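Local atomic coordinates of glycerol-3-phosphate dehydrogenase [NAD(+)] (PDB entry 6IUY), a protein that converts dihydroxyacetone phosphate to glycerol by joining a phosphatase domain to a dehydrogenase domain that probably interconverts dihydroxyacetone phosphate and glycerol 3-phosphate with NAD. Residues 90-93 / 94-98; 116-119 / 120-124; 209-212 / 213-217; 506-509 / 510-513; 550-553 / 554-557. All blocks are in the same frame, centred on the assembly; numbering follows the deposited sequence.

Contact 1: 90-93 / 94-98; sequences LNFT and PTDID
Phe92 and Thr93 run extended until the chain turns at Pro94 into helical torsions, and the carbonyl of Thr93 then faces the amides of the first turn. Thr93 O accepts from Asp96 N at 2.6 Å, a bond whose length is doubtful because the oxygen is crowded in the model, and more weakly from Ile97 N at 3.5 Å. The side chain of Phe92 leans over the same turn. With CG anti to the backbone N (chi1 162°), its ring reaches forward along the chain, and CZ comes 3.9 Å from Ile97 CB. The ring plane is 38° from that of the Asp96 carboxylate, which turns to a salt bridge with Arg99 on the next turn. Met59 and Trp160 also meet the ring, joining this corner to neighbouring loops. An alanine in place of Phe92 is likely to leave a gap between those loops and Ile97, stripping apolar cover from the start of helix 94-103. The region is consistent with a helical cap of the phosphoserine phosphatase-like haloacid dehalogenase type. Two chemistries share the turn: an apolar ring covers one flank, while the Asp96-Arg99 pair, with the less certain carbonyl bonds, marks the polar side.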
# COMPACT_ATOMS: atom_id res chain seq x y z
N LEU A 90 -45.81 29.03 35.95
CA LEU A 90 -44.48 29.44 36.44
C LEU A 90 -44.34 30.81 37.14
O LEU A 90 -44.98 31.09 38.17
CB LEU A 90 -43.48 29.39 35.27
CG LEU A 90 -43.79 30.12 33.96
CD1 LEU A 90 -44.92 31.15 34.08
CD2 LEU A 90 -42.53 30.80 33.48
N ASN A 91 -43.48 31.64 36.54
CA ASN A 91 -42.67 32.64 37.24
C ASN A 91 -41.56 31.89 37.98
O ASN A 91 -41.42 31.99 39.20
CB ASN A 91 -43.51 33.49 38.19
CG ASN A 91 -43.16 34.96 38.11
OD1 ASN A 91 -42.23 35.36 37.39
ND2 ASN A 91 -43.90 35.79 38.84
N PHE A 92 -40.77 31.14 37.20
CA PHE A 92 -39.82 30.12 37.66
C PHE A 92 -38.44 30.37 37.02
O PHE A 92 -38.35 30.78 35.86
CB PHE A 92 -40.37 28.72 37.32
CG PHE A 92 -39.36 27.60 37.34
CD1 PHE A 92 -39.14 26.86 38.49
CD2 PHE A 92 -38.67 27.24 36.19
CE1 PHE A 92 -38.22 25.80 38.51
CE2 PHE A 92 -37.75 26.19 36.19
CZ PHE A 92 -37.53 25.47 37.36
N THR A 93 -37.38 30.11 37.77
CA THR A 93 -36.05 30.62 37.44
C THR A 93 -34.97 29.51 37.37
O THR A 93 -35.06 28.51 38.09
CB THR A 93 -35.63 31.71 38.46
OG1 THR A 93 -34.77 32.67 37.84
CG2 THR A 93 -34.95 31.09 39.67
N PRO A 94 -33.95 29.69 36.51
CA PRO A 94 -32.93 28.68 36.22
C PRO A 94 -32.25 28.14 37.47
O PRO A 94 -31.96 26.94 37.55
CB PRO A 94 -31.92 29.44 35.35
CG PRO A 94 -32.18 30.88 35.63
CD PRO A 94 -33.65 30.97 35.85
N THR A 95 -31.98 29.01 38.43
CA THR A 95 -31.40 28.57 39.69
C THR A 95 -32.31 27.51 40.34
O THR A 95 -31.83 26.64 41.06
CB THR A 95 -31.16 29.76 40.65
OG1 THR A 95 -31.53 29.39 41.98
CG2 THR A 95 -31.98 30.96 40.23
N ASP A 96 -33.60 27.58 40.06
CA ASP A 96 -34.53 26.56 40.55
C ASP A 96 -34.33 25.19 39.87
O ASP A 96 -34.33 24.16 40.55
CB ASP A 96 -35.98 27.01 40.38
CG ASP A 96 -36.43 27.95 41.47
OD1 ASP A 96 -36.83 27.46 42.54
OD2 ASP A 96 -36.39 29.18 41.25
N ILE A 97 -34.19 25.18 38.55
CA ILE A 97 -33.98 23.93 37.83
C ILE A 97 -32.65 23.31 38.27
O ILE A 97 -32.53 22.09 38.38
CB ILE A 97 -34.01 24.12 36.29
CG1 ILE A 97 -34.18 22.78 35.57
CG2 ILE A 97 -32.75 24.81 35.80
CD1 ILE A 97 -35.37 21.98 36.02
N ASP A 98 -31.66 24.16 38.55
CA ASP A 98 -30.40 23.72 39.14
C ASP A 98 -30.61 23.01 40.47
O ASP A 98 -30.12 21.90 40.68
CB ASP A 98 -29.45 24.90 39.36
CG ASP A 98 -28.86 25.42 38.07
OD1 ASP A 98 -29.43 25.15 37.00
OD2 ASP A 98 -27.81 26.09 38.15

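Contact 2: 116-119 / 120-124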
# COMPACT_ATOMS: atom_id res chain seq x y z
N ASN A 116 -28.07 -1.58 33.92
CA ASN A 116 -27.46 -2.82 33.44
C ASN A 116 -27.89 -3.17 32.02
O ASN A 116 -27.09 -3.69 31.24
CB ASN A 116 -27.78 -4.01 34.37
CG ASN A 116 -27.05 -3.93 35.69
OD1 ASN A 116 -26.12 -3.14 35.85
ND2 ASN A 116 -27.47 -4.75 36.65
N LEU A 117 -29.15 -2.92 31.68
CA LEU A 117 -29.63 -3.23 30.35
C LEU A 117 -29.02 -2.31 29.29
O LEU A 117 -28.58 -2.77 28.23
CB LEU A 117 -31.15 -3.12 30.29
CG LEU A 117 -31.72 -3.15 28.88
CD1 LEU A 117 -31.26 -4.39 28.14
CD2 LEU A 117 -33.24 -3.12 28.95
N ILE A 118 -28.98 -1.02 29.58
CA ILE A 118 -28.47 -0.06 28.62
C ILE A 118 -26.96 -0.29 28.42
O ILE A 118 -26.47 -0.25 27.29
CB ILE A 118 -28.79 1.39 29.05
CG1 ILE A 118 -30.29 1.67 28.81
CG2 ILE A 118 -27.95 2.40 28.27
CD1 ILE A 118 -30.82 2.97 29.41
N ALA A 119 -26.23 -0.56 29.51
CA ALA A 119 -24.80 -0.88 29.42
C ALA A 119 -24.54 -2.09 28.54
O ALA A 119 -23.61 -2.09 27.73
CB ALA A 119 -24.23 -1.11 30.80
N ALA A 120 -25.36 -3.12 28.71
CA ALA A 120 -25.26 -4.32 27.91
C ALA A 120 -25.44 -4.03 26.42
O ALA A 120 -24.68 -4.51 25.58
CB ALA A 120 -26.28 -5.35 28.38
N LEU A 121 -26.47 -3.24 26.10
CA LEU A 121 -26.75 -2.90 24.71
C LEU A 121 -25.54 -2.17 24.11
O LEU A 121 -25.07 -2.52 23.03
CB LEU A 121 -28.03 -2.05 24.59
CG LEU A 121 -29.34 -2.76 24.95
CD1 LEU A 121 -30.45 -1.75 25.21
CD2 LEU A 121 -29.78 -3.74 23.86
N LYS A 122 -25.01 -1.18 24.81
CA LYS A 122 -23.91 -0.41 24.25
C LYS A 122 -22.65 -1.30 24.08
O LYS A 122 -21.91 -1.16 23.11
CB LYS A 122 -23.64 0.82 25.12
CG LYS A 122 -24.89 1.72 25.27
CD LYS A 122 -24.61 3.11 25.82
CE LYS A 122 -24.09 4.04 24.74
NZ LYS A 122 -23.99 5.44 25.24
N ALA A 123 -22.45 -2.23 25.01
CA ALA A 123 -21.28 -3.11 25.00
C ALA A 123 -21.24 -4.00 23.77
O ALA A 123 -20.15 -4.42 23.36
CB ALA A 123 -21.25 -3.96 26.26
N ARG A 124 -22.39 -4.30 23.18
CA ARG A 124 -22.39 -5.06 21.93
C ARG A 124 -22.75 -4.20 20.70
O ARG A 124 -23.24 -4.71 19.68
CB ARG A 124 -23.35 -6.25 22.02
CG ARG A 124 -24.82 -5.89 21.96
CD ARG A 124 -25.68 -7.13 22.17
NE ARG A 124 -25.51 -7.66 23.52
CZ ARG A 124 -25.87 -8.88 23.89
NH1 ARG A 124 -26.41 -9.69 23.00
NH2 ARG A 124 -25.68 -9.29 25.14
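Leu117 and Leu121, one helical turn apart, slant across each other, with CD1 of Leu117 4.0 Å from CD1 of Leu121. The two chains leave the backbone differently: Leu117 places CG anti to its N (chi1 168°), whereas Leu121 keeps CG beside its N (chi1 -67°), and the methyl ends converge. Both leucines rest on Phe40 of strand 37-40, and Leu121 adds Val38 and Val128. Replacement of Leu121 by an alanine would probably open a gap over these strands and leave CD1 of Leu117 without its partner from the next turn. On the adjoining flank Ile118 also faces Val128, while the aliphatic part of Lys122 passes over the Ile118 carbonyl, its CG 3.2 Å from Ile118 O, and also meets Val128; the chain then bends, leading its amine away. Beneath the side chains run regular helical bonds, among them Lys122 N to Ile118 O at 3.0 Å and nearly straight at 165°. Ala120 CB fits close over Asn116 O, at 3.4 Å, and its small methyl meets Leu254. This leucine-lined face, laid against parallel strands 37-40 and 127-131, is typical of a helix covering the parallel sheet of the Rossmann-like haloacid dehalogenase fold, whose strand 37-40 leads to the magnesium ligand Asp41.

Contact 3: 209-212 / 213-217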
# COMPACT_ATOMS: atom_id res chain seq x y z
N SER A 209 -47.52 7.82 23.51
CA SER A 209 -46.52 8.45 22.65
C SER A 209 -45.53 7.40 22.15
O SER A 209 -44.98 7.53 21.06
CB SER A 209 -45.78 9.57 23.39
OG SER A 209 -45.18 9.08 24.58
N ASP A 210 -45.32 6.36 22.95
CA ASP A 210 -44.36 5.31 22.64
C ASP A 210 -44.92 4.32 21.62
O ASP A 210 -44.23 3.89 20.69
CB ASP A 210 -43.95 4.58 23.92
CG ASP A 210 -43.49 5.55 25.00
OD1 ASP A 210 -42.66 6.44 24.70
OD2 ASP A 210 -43.95 5.43 26.16
N LEU A 211 -46.19 3.96 21.81
CA LEU A 211 -46.91 3.16 20.84
C LEU A 211 -46.92 3.87 19.51
O LEU A 211 -46.80 3.25 18.45
CB LEU A 211 -48.33 2.90 21.30
CG LEU A 211 -49.23 2.21 20.28
CD1 LEU A 211 -48.73 0.80 20.04
CD2 LEU A 211 -50.68 2.21 20.77
N GLU A 212 -47.08 5.18 19.58
CA GLU A 212 -47.13 6.01 18.38
C GLU A 212 -45.84 5.87 17.58
O GLU A 212 -45.87 5.88 16.34
CB GLU A 212 -47.38 7.47 18.76
CG GLU A 212 -47.67 8.39 17.59
CD GLU A 212 -46.41 8.86 16.87
OE1 GLU A 212 -45.43 9.24 17.55
OE2 GLU A 212 -46.41 8.85 15.62
N ALA A 213 -44.71 5.73 18.28
CA ALA A 213 -43.39 5.59 17.64
C ALA A 213 -43.39 4.53 16.55
O ALA A 213 -42.71 4.68 15.56
CB ALA A 213 -42.33 5.28 18.67
N MET A 214 -44.18 3.47 16.73
CA MET A 214 -44.32 2.42 15.72
C MET A 214 -45.49 2.62 14.77
O MET A 214 -45.34 2.50 13.55
CB MET A 214 -44.48 1.05 16.38
CG MET A 214 -44.84 -0.00 15.33
SD MET A 214 -45.46 -1.58 15.96
CE MET A 214 -46.09 -2.32 14.44
N GLN A 215 -46.67 2.90 15.33
CA GLN A 215 -47.92 2.99 14.57
C GLN A 215 -48.02 4.20 13.64
O GLN A 215 -48.59 4.10 12.56
CB GLN A 215 -49.11 3.01 15.52
CG GLN A 215 -49.38 1.70 16.25
CD GLN A 215 -50.42 1.88 17.33
OE1 GLN A 215 -50.88 2.99 17.59
NE2 GLN A 215 -50.80 0.78 17.97
N GLY A 216 -47.49 5.34 14.07
CA GLY A 216 -47.45 6.52 13.21
C GLY A 216 -46.36 6.35 12.18
O GLY A 216 -45.18 6.26 12.52
N SER A 217 -46.73 6.26 10.91
CA SER A 217 -45.76 6.12 9.83
C SER A 217 -45.08 4.75 9.78
O SER A 217 -44.90 4.10 10.82
CB SER A 217 -44.68 7.21 9.91
OG SER A 217 -43.43 6.67 10.32
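Ala213 packs tightly against the preceding turn, its CB 3.1 Å from Asp210 O, while its amide makes only weak bonds to Ser209 O and Asp210 O. This inner side of helix 208-215 faces the sheet: Asp210 and Ala213 meet Met203, and Leu211 meets Phe224. Asp210 also touches the magnesium ligand Asp41 and is held by a salt bridge to Lys185 and a bond from Gly207 N, consistent with a second-shell place beside the metal. At the end of the helix Leu211 O is gripped twice: Gln215 N approaches at 3.1 Å in the carbonyl plane and almost straight (176°), and Met214 N, also at 3.1 Å, from above that plane. Gly216 N closes the last turn on a lone pair of Glu212 O at 2.8 Å. A bend at chi2 (-82°) turns Glu212 toward the C-terminal end of the helix, bringing OE2 to 3.5 Å from Gly216 CA, where no side chain intervenes; the same oxygen is hydrogen-bonded to Ser186 and His183. The outer side is looser: the Met214 chain stretches away toward Asp241, and Gln215 is exposed, its amide passing near Leu211 in a place that is doubtful. Two carboxylates thus carry the chemistry, each tied to partners beyond the helix: Asp210 facing the metal centre and Glu212 fastening the helix end to the region around helix 184-195.

Contact 4: 506-509 / 510-513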
# COMPACT_ATOMS: atom_id res chain seq x y z
N VAL A 506 -11.66 -4.67 -5.68
CA VAL A 506 -10.61 -4.50 -4.68
C VAL A 506 -9.96 -3.12 -4.77
O VAL A 506 -9.61 -2.64 -5.85
CB VAL A 506 -9.54 -5.58 -4.80
CG1 VAL A 506 -8.41 -5.31 -3.83
CG2 VAL A 506 -10.15 -6.94 -4.53
N ARG A 507 -9.78 -2.51 -3.61
CA ARG A 507 -9.23 -1.17 -3.52
C ARG A 507 -7.73 -1.16 -3.23
O ARG A 507 -7.24 -1.94 -2.40
CB ARG A 507 -9.96 -0.39 -2.42
CG ARG A 507 -11.44 -0.21 -2.68
CD ARG A 507 -12.11 0.50 -1.52
NE ARG A 507 -13.45 0.97 -1.87
CZ ARG A 507 -14.31 1.50 -1.00
NH1 ARG A 507 -13.97 1.63 0.28
NH2 ARG A 507 -15.51 1.89 -1.41
N ASP A 508 -7.01 -0.27 -3.91
CA ASP A 508 -5.58 -0.10 -3.68
C ASP A 508 -5.25 0.09 -2.21
O ASP A 508 -4.24 -0.42 -1.74
CB ASP A 508 -5.05 1.09 -4.49
CG ASP A 508 -4.51 0.68 -5.85
OD1 ASP A 508 -4.50 -0.53 -6.15
OD2 ASP A 508 -4.07 1.57 -6.61
N ASP A 509 -6.11 0.82 -1.50
CA ASP A 509 -5.91 1.05 -0.07
C ASP A 509 -5.63 -0.26 0.68
O ASP A 509 -4.87 -0.28 1.65
CB ASP A 509 -7.13 1.73 0.54
CG ASP A 509 -7.15 3.23 0.31
OD1 ASP A 509 -6.08 3.88 0.39
OD2 ASP A 509 -8.25 3.77 0.05
N THR A 510 -6.23 -1.34 0.20
CA THR A 510 -6.20 -2.61 0.92
C THR A 510 -4.78 -3.17 1.00
O THR A 510 -4.41 -3.81 1.98
CB THR A 510 -7.16 -3.64 0.24
OG1 THR A 510 -8.52 -3.17 0.34
CG2 THR A 510 -7.06 -5.00 0.90
N PHE A 511 -3.96 -2.91 -0.01
CA PHE A 511 -2.61 -3.46 -0.03
C PHE A 511 -1.71 -2.78 0.97
O PHE A 511 -0.68 -3.33 1.35
CB PHE A 511 -2.05 -3.36 -1.44
CG PHE A 511 -2.87 -4.08 -2.44
CD1 PHE A 511 -2.74 -5.45 -2.59
CD2 PHE A 511 -3.82 -3.41 -3.20
CE1 PHE A 511 -3.52 -6.14 -3.51
CE2 PHE A 511 -4.60 -4.09 -4.11
CZ PHE A 511 -4.45 -5.45 -4.26
N PHE A 512 -2.12 -1.61 1.45
CA PHE A 512 -1.36 -0.84 2.43
C PHE A 512 -1.72 -1.18 3.85
O PHE A 512 -1.05 -0.75 4.78
CB PHE A 512 -1.55 0.66 2.19
CG PHE A 512 -0.97 1.14 0.89
CD1 PHE A 512 0.38 1.42 0.78
CD2 PHE A 512 -1.75 1.26 -0.24
CE1 PHE A 512 0.93 1.83 -0.41
CE2 PHE A 512 -1.21 1.67 -1.44
CZ PHE A 512 0.14 1.95 -1.53
N GLU A 513 -2.78 -1.95 4.04
CA GLU A 513 -3.19 -2.36 5.38
C GLU A 513 -2.42 -3.60 5.82
O GLU A 513 -1.67 -4.20 5.05
CB GLU A 513 -4.69 -2.63 5.44
CG GLU A 513 -5.58 -1.51 4.93
CD GLU A 513 -5.80 -0.38 5.95
OE1 GLU A 513 -6.58 0.54 5.64
OE2 GLU A 513 -5.20 -0.41 7.06
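Asp509 and Thr510 lie at the middle of a tight bend, and with Asp508 they are the residues most covered by it. Thr510 N binds Arg507 O at 2.9 Å, and its CB sits 3.1 Å from the same oxygen. With OG1 beside its own N (chi1 -64°), Thr510 turns its hydroxyl to Asp453 OD2, the carboxylate oxygen that also takes the amide of Arg507, so one acidic oxygen ties both ends of the first turn. Asp508 O accepts from Phe511 N at 3.0 Å. That carbonyl oxygen also lies at the edge of the Phe511 ring, 3.4 Å from its CD2, and meets CD2 of Phe512 obliquely, also at 3.4 Å. Phe511 is held on another flank by Val506, whose CG1 comes 4.0 Å from CZ with the two side chains crossing at about a right angle. Each link joins a residue to the third one before it, every donor standing well above the carbonyl plane: a run of overlapping turns, short of a regular helix, that leads from helix 481-502 into helix 514-526. Asp509 O takes the third bond, from Phe512 N at 3.1 Å, lies in the plane of the Phe512 ring at its edge, and is brushed by Glu513 CG. Both carboxylates are paired with arginines: Asp508 forms a salt bridge with Arg496 of its own chain, and Asp509 one with Arg496 of the second subunit. That second arginine also makes a cation-pi contact with Phe512, whose ring meets Phe512 of the second subunit across the dimer interface.

Contact 5: 550-553 / 554-557; sequences EKLE and KEML
Glu550 to Glu553 offer their carbonyls in turn to the amides of Lys554 to Leu557, four successive bonds each spanning four residues. Lys554 N to Glu550 O is the longest at 3.3 Å; Met556 N to Leu552 O is modelled at 2.6 Å, doubtfully short, and lies nearly along the C=O axis. The side chains above these bonds divide by face. Leu552 and Met556 project together from successive turns, with the sulfur SD of Met556 4.0 Å from Leu552 CB. Glu555 runs alongside Leu552 as well, its OE1 3.8 Å from Leu552 CD2, so a carboxylate borders the apolar patch on its exposed side. Helix 549-556 is thus amphipathic, and Leu552 and Leu557 press it onto helix 528-541 in the all-helical C-terminal part of the dehydrogenase, where they meet Val532, with Trp536 touching Leu552 and Arg531 touching Leu557. On the next flank the Glu553 chain runs roughly perpendicular to that of Leu557, CG of Glu553 4.0 Å from CD1 of Leu557. Glu553 is extended from the backbone outward (chi1 173°), which carries OE2 to the amide of Leu562 and its side chain against Lys561, an NAD-binding residue. The side chain of Leu557 lies about 4 Å from that of Arg528, which binds both dihydroxyacetone phosphate and NAD. OE2 of Glu550 and NZ of Lys554 stay 5.6 Å apart, too far for a salt bridge.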
# COMPACT_ATOMS: atom_id res chain seq x y z
N GLU A 550 7.36 -31.58 0.53
CA GLU A 550 6.60 -32.47 1.39
C GLU A 550 7.50 -33.14 2.42
O GLU A 550 7.17 -33.18 3.60
CB GLU A 550 5.88 -33.52 0.57
CG GLU A 550 4.90 -34.31 1.41
CD GLU A 550 4.03 -35.24 0.59
OE1 GLU A 550 4.36 -35.47 -0.61
OE2 GLU A 550 3.03 -35.74 1.14
N LYS A 551 8.65 -33.66 1.98
CA LYS A 551 9.60 -34.26 2.91
C LYS A 551 10.08 -33.27 3.97
O LYS A 551 10.13 -33.60 5.16
CB LYS A 551 10.81 -34.82 2.17
CG LYS A 551 10.57 -36.11 1.38
CD LYS A 551 11.84 -36.52 0.62
CE LYS A 551 11.66 -37.74 -0.26
NZ LYS A 551 12.95 -38.15 -0.92
N LEU A 552 10.44 -32.05 3.56
CA LEU A 552 10.95 -31.04 4.49
C LEU A 552 9.89 -30.59 5.47
O LEU A 552 10.19 -30.30 6.64
CB LEU A 552 11.50 -29.83 3.71
CG LEU A 552 12.75 -30.13 2.87
CD1 LEU A 552 13.13 -28.94 1.94
CD2 LEU A 552 13.92 -30.51 3.78
N GLU A 553 8.65 -30.53 5.01
CA GLU A 553 7.54 -30.16 5.90
C GLU A 553 7.50 -31.13 7.08
O GLU A 553 7.39 -30.73 8.25
CB GLU A 553 6.21 -30.14 5.13
CG GLU A 553 4.97 -29.92 6.03
CD GLU A 553 3.66 -30.14 5.29
OE1 GLU A 553 3.37 -31.28 4.87
OE2 GLU A 553 2.90 -29.16 5.13
N LYS A 554 7.65 -32.42 6.77
CA LYS A 554 7.62 -33.47 7.76
C LYS A 554 8.83 -33.32 8.69
O LYS A 554 8.73 -33.38 9.93
CB LYS A 554 7.61 -34.84 7.06
CG LYS A 554 7.29 -36.04 7.94
CD LYS A 554 6.39 -37.03 7.20
CE LYS A 554 4.95 -36.50 7.12
NZ LYS A 554 3.99 -37.38 6.39
N GLU A 555 9.97 -33.06 8.08
CA GLU A 555 11.23 -32.98 8.81
C GLU A 555 11.37 -31.70 9.65
O GLU A 555 11.99 -31.73 10.72
CB GLU A 555 12.39 -33.08 7.80
CG GLU A 555 13.82 -32.98 8.36
CD GLU A 555 14.87 -32.95 7.21
OE1 GLU A 555 14.57 -33.46 6.11
OE2 GLU A 555 15.97 -32.38 7.40
N MET A 556 10.81 -30.58 9.18
CA MET A 556 11.07 -29.27 9.82
C MET A 556 9.92 -28.67 10.64
O MET A 556 10.17 -27.93 11.59
CB MET A 556 11.47 -28.25 8.74
CG MET A 556 12.79 -28.58 7.98
SD MET A 556 13.07 -27.50 6.58
CE MET A 556 13.28 -25.94 7.45
N LEU A 557 8.67 -28.93 10.27
CA LEU A 557 7.58 -28.16 10.85
C LEU A 557 6.78 -28.88 11.96
O LEU A 557 5.80 -28.33 12.48
CB LEU A 557 6.63 -27.69 9.75
CG LEU A 557 7.26 -26.88 8.60
CD1 LEU A 557 6.19 -26.42 7.63
CD2 LEU A 557 8.01 -25.68 9.13

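Overall arrangement
Contacts 1, 2 and 3 belong to the haloacid dehalogenase-like part, contacts 4 and 5 to the C-terminal part of the dehydrogenase; none touches another, and the centres of contacts 1 and 5 lie about 81 Å apart. Contact 1 is a surface corner, whereas the other four are partly buried. Contacts 2 and 3 both lay a helix on the same parallel sheet, but contact 2 does so with leucines and contact 3 with an alanine, a leucine and a carboxylate beside the magnesium site. Contact 4 alone meets the second subunit, through charge and aromatic rings. Contact 5, a helix on a helix, borders residues that bind NAD and dihydroxyacetone phosphate.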